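Local coordinates for 450aa long hypothetical fmu protein (Pyrococcus horikoshii, PDB 2YXL) that probably methylates cytosine in RNA at carbon 5, using S-adenosyl-L-methionine as methyl donor, at residues A[16-28]-A[82-94]. Residues are numbered along the deposited sequence; the frame is centred on the assembly and turned at random.
Sequences RAIIEAIRLGEII and LDPWLRAALRVAV
The aliphatic stem of Arg23 lies over one face of the Trp85 indole, with CG 3.7 Å from the centroid of the six-membered ring, a CH-pi contact. The chain bends at chi2 (-83°), and its guanidinium then stands nearly perpendicular to the indole, one face against Pro84 CB. Glu20 brings its carboxylate to the ring edge near CH2; its main charge partner is Arg121, on helix 104-121. Next to this, Ile19 fits as a knob among Trp85, Ala88, Ala89 and Val92. Ala88 CB rests 3.6 Å from Ile19 O, consistent with helix axes 8.4 Å apart. Ile22 CG1 and Val92 CG2 continue the apolar seam, which joins two N-terminal helices away from the sinefungin pocket.

Arg87 grips Glu26 side-on: NH1 gives a nearly straight bond to Glu26 OE1 (2.7 Å), and NE reaches the syn lone pair of Glu26 OE2 (2.8 Å). Arg91 NH1 adds a weak bond to Glu26 OE2, at 3.1 Å; the stronger partner of Arg91 is Asp68, on helix 47-75. A leucine in place of Arg87 would probably cost Glu26 both strong bonds, leaving its carboxylate freer to turn. Two arginines facing one carboxylate would probably favour its ionised form, beside an apolar seam.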
ATOM      1  N   ARG A  16       5.073  24.251   3.383  1.00 34.60           N
ATOM      2  CA  ARG A  16       6.079  23.482   4.107  1.00 34.46           C
ATOM      3  C   ARG A  16       5.592  22.062   4.371  1.00 34.46           C
ATOM      4  O   ARG A  16       6.396  21.134   4.487  1.00 34.59           O
ATOM      5  CB  ARG A  16       6.451  24.170   5.422  1.00 34.51           C
ATOM      6  CG  ARG A  16       7.125  25.531   5.257  1.00 34.35           C
ATOM      7  CD  ARG A  16       7.585  26.097   6.592  1.00 34.33           C
ATOM      8  NE  ARG A  16       6.455  26.512   7.419  1.00 34.71           N
ATOM      9  CZ  ARG A  16       6.046  27.768   7.570  1.00 34.18           C
ATOM     10  NH1 ARG A  16       6.679  28.767   6.962  1.00 33.35           N
ATOM     11  NH2 ARG A  16       4.998  28.023   8.338  1.00 34.33           N
ATOM     12  N   ALA A  17       4.271  21.903   4.439  1.00 34.36           N
ATOM     13  CA  ALA A  17       3.643  20.618   4.734  1.00 34.19           C
ATOM     14  C   ALA A  17       3.810  19.569   3.630  1.00 34.10           C
ATOM     15  O   ALA A  17       4.253  18.454   3.916  1.00 34.11           O
ATOM     16  CB  ALA A  17       2.165  20.809   5.087  1.00 34.24           C
ATOM     17  N   ILE A  18       3.461  19.906   2.386  1.00 34.00           N
ATOM     18  CA  ILE A  18       3.575  18.926   1.293  1.00 34.06           C
ATOM     19  C   ILE A  18       5.024  18.635   0.951  1.00 34.01           C
ATOM     20  O   ILE A  18       5.349  17.510   0.591  1.00 34.16           O
ATOM     21  CB  ILE A  18       2.859  19.316  -0.037  1.00 34.04           C
ATOM     22  CG1 ILE A  18       2.272  20.720   0.008  1.00 34.22           C
ATOM     23  CG2 ILE A  18       1.858  18.229  -0.460  1.00 33.82           C
ATOM     24  CD1 ILE A  18       3.221  21.761  -0.505  1.00 34.60           C
ATOM     25  N   ILE A  19       5.882  19.649   1.046  1.00 34.00           N
ATOM     26  CA  ILE A  19       7.310  19.457   0.813  1.00 33.95           C
ATOM     27  C   ILE A  19       7.851  18.416   1.790  1.00 34.08           C
ATOM     28  O   ILE A  19       8.504  17.459   1.372  1.00 34.24           O
ATOM     29  CB  ILE A  19       8.121  20.779   0.899  1.00 34.02           C
ATOM     30  CG1 ILE A  19       7.719  21.724  -0.239  1.00 33.82           C
ATOM     31  CG2 ILE A  19       9.634  20.491   0.852  1.00 33.53           C
ATOM     32  CD1 ILE A  19       8.256  23.138  -0.106  1.00 33.78           C
ATOM     33  N   GLU A  20       7.554  18.589   3.078  1.00 34.07           N
ATOM     34  CA  GLU A  20       7.981  17.631   4.095  1.00 34.12           C
ATOM     35  C   GLU A  20       7.330  16.256   3.900  1.00 34.04           C
ATOM     36  O   GLU A  20       7.976  15.230   4.113  1.00 34.25           O
ATOM     37  CB  GLU A  20       7.753  18.175   5.514  1.00 34.14           C
ATOM     38  CG  GLU A  20       8.146  17.200   6.633  1.00 35.01           C
ATOM     39  CD  GLU A  20       8.999  17.825   7.738  1.00 36.25           C
ATOM     40  OE1 GLU A  20       9.723  17.064   8.418  1.00 36.90           O
ATOM     41  OE2 GLU A  20       8.960  19.059   7.931  1.00 36.48           O
ATOM     42  N   ALA A  21       6.069  16.237   3.473  1.00 33.72           N
ATOM     43  CA  ALA A  21       5.365  14.978   3.220  1.00 33.50           C
ATOM     44  C   ALA A  21       5.967  14.225   2.037  1.00 33.36           C
ATOM     45  O   ALA A  21       6.121  13.004   2.084  1.00 33.23           O
ATOM     46  CB  ALA A  21       3.873  15.224   3.000  1.00 33.35           C
ATOM     47  N   ILE A  22       6.300  14.967   0.983  1.00 33.26           N
ATOM     48  CA  ILE A  22       6.910  14.397  -0.213  1.00 33.31           C
ATOM     49  C   ILE A  22       8.338  13.932   0.085  1.00 33.63           C
ATOM     50  O   ILE A  22       8.758  12.866  -0.381  1.00 33.71           O
ATOM     51  CB  ILE A  22       6.857  15.393  -1.408  1.00 33.17           C
ATOM     52  CG1 ILE A  22       5.403  15.642  -1.849  1.00 33.13           C
ATOM     53  CG2 ILE A  22       7.693  14.912  -2.586  1.00 32.89           C
ATOM     54  CD1 ILE A  22       4.617  14.395  -2.275  1.00 32.40           C
ATOM     55  N   ARG A  23       9.066  14.716   0.877  1.00 33.72           N
ATOM     56  CA  ARG A  23      10.414  14.343   1.296  1.00 33.91           C
ATOM     57  C   ARG A  23      10.392  13.094   2.171  1.00 34.21           C
ATOM     58  O   ARG A  23      11.149  12.152   1.924  1.00 34.29           O
ATOM     59  CB  ARG A  23      11.117  15.500   2.025  1.00 33.80           C
ATOM     60  CG  ARG A  23      12.596  15.256   2.346  1.00 33.02           C
ATOM     61  CD  ARG A  23      12.779  14.438   3.625  1.00 32.31           C
ATOM     62  NE  ARG A  23      14.155  13.980   3.801  1.00 32.01           N
ATOM     63  CZ  ARG A  23      14.670  12.888   3.238  1.00 31.75           C
ATOM     64  NH1 ARG A  23      13.932  12.118   2.443  1.00 31.51           N
ATOM     65  NH2 ARG A  23      15.937  12.570   3.463  1.00 30.99           N
ATOM     66  N   LEU A  24       9.535  13.088   3.190  1.00 34.55           N
ATOM     67  CA  LEU A  24       9.457  11.953   4.112  1.00 35.02           C
ATOM     68  C   LEU A  24       8.858  10.713   3.458  1.00 35.31           C
ATOM     69  O   LEU A  24       9.159   9.589   3.865  1.00 35.41           O
ATOM     70  CB  LEU A  24       8.686  12.313   5.385  1.00 34.95           C
ATOM     71  CG  LEU A  24       9.312  13.304   6.373  1.00 35.27           C
ATOM     72  CD1 LEU A  24       8.346  13.540   7.522  1.00 35.69           C
ATOM     73  CD2 LEU A  24      10.663  12.839   6.900  1.00 34.81           C
ATOM     74  N   GLY A  25       8.025  10.924   2.440  1.00 35.73           N
ATOM     75  CA  GLY A  25       7.401   9.834   1.690  1.00 36.33           C
ATOM     76  C   GLY A  25       8.404   8.968   0.954  1.00 36.86           C
ATOM     77  O   GLY A  25       8.095   7.848   0.546  1.00 36.86           O
ATOM     78  N   GLU A  26       9.613   9.495   0.790  1.00 37.38           N
ATOM     79  CA  GLU A  26      10.683   8.800   0.104  1.00 37.90           C
ATOM     80  C   GLU A  26      11.348   7.784   1.027  1.00 38.24           C
ATOM     81  O   GLU A  26      11.861   6.766   0.562  1.00 38.48           O
ATOM     82  CB  GLU A  26      11.710   9.809  -0.398  1.00 37.84           C
ATOM     83  CG  GLU A  26      12.368   9.437  -1.704  1.00 38.34           C
ATOM     84  CD  GLU A  26      13.139  10.589  -2.319  1.00 39.31           C
ATOM     85  OE1 GLU A  26      13.936  11.234  -1.600  1.00 38.87           O
ATOM     86  OE2 GLU A  26      12.954  10.846  -3.528  1.00 40.21           O
ATOM     87  N   ILE A  27      11.325   8.058   2.332  1.00 38.62           N
ATOM     88  CA  ILE A  27      12.006   7.207   3.317  1.00 39.00           C
ATOM     89  C   ILE A  27      11.069   6.474   4.281  1.00 39.32           C
ATOM     90  O   ILE A  27      11.476   5.502   4.922  1.00 39.59           O
ATOM     91  CB  ILE A  27      13.090   7.985   4.122  1.00 39.01           C
ATOM     92  CG1 ILE A  27      12.488   9.211   4.828  1.00 39.37           C
ATOM     93  CG2 ILE A  27      14.256   8.371   3.208  1.00 39.04           C
ATOM     94  CD1 ILE A  27      13.442   9.921   5.795  1.00 39.08           C
ATOM     95  N   ILE A  28       9.825   6.930   4.386  1.00 39.57           N
ATOM     96  CA  ILE A  28       8.839   6.259   5.231  1.00 39.78           C
ATOM     97  C   ILE A  28       7.751   5.614   4.371  1.00 39.98           C
ATOM     98  O   ILE A  28       7.040   6.298   3.630  1.00 40.02           O
ATOM     99  CB  ILE A  28       8.231   7.212   6.295  1.00 39.81           C
ATOM    100  CG1 ILE A  28       9.329   7.730   7.235  1.00 39.80           C
ATOM    101  CG2 ILE A  28       7.123   6.507   7.087  1.00 39.59           C
ATOM    102  CD1 ILE A  28       8.917   8.903   8.109  1.00 39.82           C
ATOM    103  N   LEU A  82      20.137  14.923  -6.783  1.00 30.42           N
ATOM    104  CA  LEU A  82      19.996  16.129  -5.985  1.00 30.07           C
ATOM    105  C   LEU A  82      19.668  15.810  -4.526  1.00 29.88           C
ATOM    106  O   LEU A  82      19.227  14.704  -4.204  1.00 29.63           O
ATOM    107  CB  LEU A  82      18.888  17.002  -6.590  1.00 30.21           C
ATOM    108  CG  LEU A  82      19.155  18.140  -7.591  1.00 30.29           C
ATOM    109  CD1 LEU A  82      20.419  17.994  -8.427  1.00 29.80           C
ATOM    110  CD2 LEU A  82      17.936  18.330  -8.482  1.00 30.12           C
ATOM    111  N   ASP A  83      19.898  16.792  -3.654  1.00 29.82           N
ATOM    112  CA  ASP A  83      19.497  16.754  -2.241  1.00 29.74           C
ATOM    113  C   ASP A  83      17.991  16.454  -2.096  1.00 29.54           C
ATOM    114  O   ASP A  83      17.186  16.959  -2.884  1.00 29.36           O
ATOM    115  CB  ASP A  83      19.865  18.094  -1.581  1.00 29.82           C
ATOM    116  CG  ASP A  83      19.188  18.305  -0.234  1.00 30.75           C
ATOM    117  OD1 ASP A  83      18.011  18.737  -0.224  1.00 32.15           O
ATOM    118  OD2 ASP A  83      19.834  18.060   0.811  1.00 30.76           O
ATOM    119  N   PRO A  84      17.610  15.644  -1.080  1.00 29.42           N
ATOM    120  CA  PRO A  84      16.226  15.175  -0.897  1.00 29.20           C
ATOM    121  C   PRO A  84      15.195  16.294  -0.701  1.00 29.39           C
ATOM    122  O   PRO A  84      14.056  16.165  -1.168  1.00 29.41           O
ATOM    123  CB  PRO A  84      16.299  14.322   0.374  1.00 29.05           C
ATOM    124  CG  PRO A  84      17.721  14.008   0.566  1.00 29.46           C
ATOM    125  CD  PRO A  84      18.501  15.133  -0.019  1.00 29.25           C
ATOM    126  N   TRP A  85      15.583  17.369  -0.015  1.00 29.36           N
ATOM    127  CA  TRP A  85      14.668  18.493   0.219  1.00 29.54           C
ATOM    128  C   TRP A  85      14.461  19.290  -1.059  1.00 29.58           C
ATOM    129  O   TRP A  85      13.341  19.724  -1.353  1.00 29.59           O
ATOM    130  CB  TRP A  85      15.153  19.390   1.369  1.00 29.41           C
ATOM    131  CG  TRP A  85      15.071  18.695   2.691  1.00 29.38           C
ATOM    132  CD1 TRP A  85      16.086  18.057   3.345  1.00 29.13           C
ATOM    133  CD2 TRP A  85      13.904  18.529   3.503  1.00 29.15           C
ATOM    134  NE1 TRP A  85      15.627  17.516   4.520  1.00 29.25           N
ATOM    135  CE2 TRP A  85      14.290  17.790   4.644  1.00 29.15           C
ATOM    136  CE3 TRP A  85      12.569  18.937   3.381  1.00 28.96           C
ATOM    137  CZ2 TRP A  85      13.391  17.452   5.659  1.00 29.27           C
ATOM    138  CZ3 TRP A  85      11.673  18.599   4.393  1.00 29.23           C
ATOM    139  CH2 TRP A  85      12.089  17.861   5.514  1.00 29.17           C
ATOM    140  N   LEU A  86      15.541  19.467  -1.819  1.00 29.47           N
ATOM    141  CA  LEU A  86      15.466  20.121  -3.120  1.00 29.47           C
ATOM    142  C   LEU A  86      14.571  19.331  -4.072  1.00 29.57           C
ATOM    143  O   LEU A  86      13.649  19.895  -4.662  1.00 29.91           O
ATOM    144  CB  LEU A  86      16.861  20.314  -3.718  1.00 29.29           C
ATOM    145  CG  LEU A  86      16.961  21.081  -5.040  1.00 29.43           C
ATOM    146  CD1 LEU A  86      16.349  22.483  -4.949  1.00 29.55           C
ATOM    147  CD2 LEU A  86      18.414  21.166  -5.476  1.00 29.52           C
ATOM    148  N   ARG A  87      14.830  18.027  -4.198  1.00 29.47           N
ATOM    149  CA  ARG A  87      14.025  17.156  -5.054  1.00 29.50           C
ATOM    150  C   ARG A  87      12.537  17.237  -4.705  1.00 29.69           C
ATOM    151  O   ARG A  87      11.700  17.371  -5.595  1.00 29.71           O
ATOM    152  CB  ARG A  87      14.519  15.702  -4.998  1.00 29.36           C
ATOM    153  CG  ARG A  87      13.639  14.707  -5.768  1.00 28.93           C
ATOM    154  CD  ARG A  87      14.291  13.336  -5.961  1.00 29.31           C
ATOM    155  NE  ARG A  87      14.660  12.696  -4.697  1.00 28.84           N
ATOM    156  CZ  ARG A  87      15.892  12.681  -4.189  1.00 27.57           C
ATOM    157  NH1 ARG A  87      16.118  12.077  -3.034  1.00 27.33           N
ATOM    158  NH2 ARG A  87      16.897  13.266  -4.828  1.00 27.00           N
ATOM    159  N   ALA A  88      12.224  17.157  -3.413  1.00 29.95           N
ATOM    160  CA  ALA A  88      10.849  17.251  -2.932  1.00 30.06           C
ATOM    161  C   ALA A  88      10.225  18.601  -3.282  1.00 30.35           C
ATOM    162  O   ALA A  88       9.089  18.656  -3.752  1.00 30.49           O
ATOM    163  CB  ALA A  88      10.789  17.002  -1.430  1.00 29.91           C
ATOM    164  N   ALA A  89      10.971  19.684  -3.072  1.00 30.56           N
ATOM    165  CA  ALA A  89      10.472  21.023  -3.386  1.00 30.79           C
ATOM    166  C   ALA A  89      10.216  21.185  -4.884  1.00 30.94           C
ATOM    167  O   ALA A  89       9.187  21.737  -5.284  1.00 31.19           O
ATOM    168  CB  ALA A  89      11.424  22.091  -2.884  1.00 30.68           C
ATOM    169  N   LEU A  90      11.145  20.692  -5.700  1.00 30.87           N
ATOM    170  CA  LEU A  90      11.011  20.764  -7.151  1.00 30.84           C
ATOM    171  C   LEU A  90       9.787  19.980  -7.636  1.00 31.06           C
ATOM    172  O   LEU A  90       9.053  20.452  -8.506  1.00 31.21           O
ATOM    173  CB  LEU A  90      12.293  20.285  -7.843  1.00 30.75           C
ATOM    174  CG  LEU A  90      13.537  21.182  -7.773  1.00 30.61           C
ATOM    175  CD1 LEU A  90      14.729  20.492  -8.396  1.00 29.61           C
ATOM    176  CD2 LEU A  90      13.299  22.538  -8.450  1.00 30.69           C
ATOM    177  N   ARG A  91       9.556  18.805  -7.051  1.00 30.97           N
ATOM    178  CA  ARG A  91       8.387  17.989  -7.383  1.00 31.23           C
ATOM    179  C   ARG A  91       7.076  18.708  -7.050  1.00 31.34           C
ATOM    180  O   ARG A  91       6.136  18.719  -7.849  1.00 31.30           O
ATOM    181  CB  ARG A  91       8.451  16.635  -6.670  1.00 31.26           C
ATOM    182  CG  ARG A  91       9.432  15.656  -7.293  1.00 31.36           C
ATOM    183  CD  ARG A  91       9.674  14.440  -6.410  1.00 31.78           C
ATOM    184  NE  ARG A  91      10.404  13.401  -7.139  1.00 32.38           N
ATOM    185  CZ  ARG A  91      10.846  12.262  -6.611  1.00 32.76           C
ATOM    186  NH1 ARG A  91      10.652  11.981  -5.326  1.00 32.62           N
ATOM    187  NH2 ARG A  91      11.493  11.396  -7.378  1.00 33.14           N
ATOM    188  N   VAL A  92       7.034  19.314  -5.868  1.00 31.40           N
ATOM    189  CA  VAL A  92       5.886  20.079  -5.414  1.00 31.40           C
ATOM    190  C   VAL A  92       5.604  21.260  -6.355  1.00 31.67           C
ATOM    191  O   VAL A  92       4.454  21.474  -6.767  1.00 31.53           O
ATOM    192  CB  VAL A  92       6.094  20.559  -3.952  1.00 31.49           C
ATOM    193  CG1 VAL A  92       5.094  21.647  -3.570  1.00 31.22           C
ATOM    194  CG2 VAL A  92       6.004  19.378  -2.989  1.00 31.14           C
ATOM    195  N   ALA A  93       6.657  22.000  -6.704  1.00 31.60           N
ATOM    196  CA  ALA A  93       6.529  23.187  -7.552  1.00 31.75           C
ATOM    197  C   ALA A  93       6.095  22.854  -8.980  1.00 31.91           C
ATOM    198  O   ALA A  93       5.235  23.532  -9.541  1.00 31.94           O
ATOM    199  CB  ALA A  93       7.826  23.993  -7.555  1.00 31.62           C
ATOM    200  N   VAL A  94       6.691  21.813  -9.558  1.00 32.18           N
ATOM    201  CA  VAL A  94       6.357  21.378 -10.918  1.00 32.44           C
ATOM    202  C   VAL A  94       4.908  20.892 -10.999  1.00 32.61           C
ATOM    203  O   VAL A  94       4.188  21.226 -11.941  1.00 32.69           O
ATOM    204  CB  VAL A  94       7.348  20.296 -11.441  1.00 32.51           C
ATOM    205  CG1 VAL A  94       6.819  19.617 -12.708  1.00 32.56           C
ATOM    206  CG2 VAL A  94       8.724  20.914 -11.699  1.00 32.42           C
TER
HETATM  207  O   HOH W   1      10.756  13.499  -2.974  1.00 45.52           O
HETATM  208  O   HOH W   2      12.903  13.787  -1.442  1.00 40.41           O
HETATM  209  O   HOH W   3      11.937   8.900  -5.039  1.00 55.95           O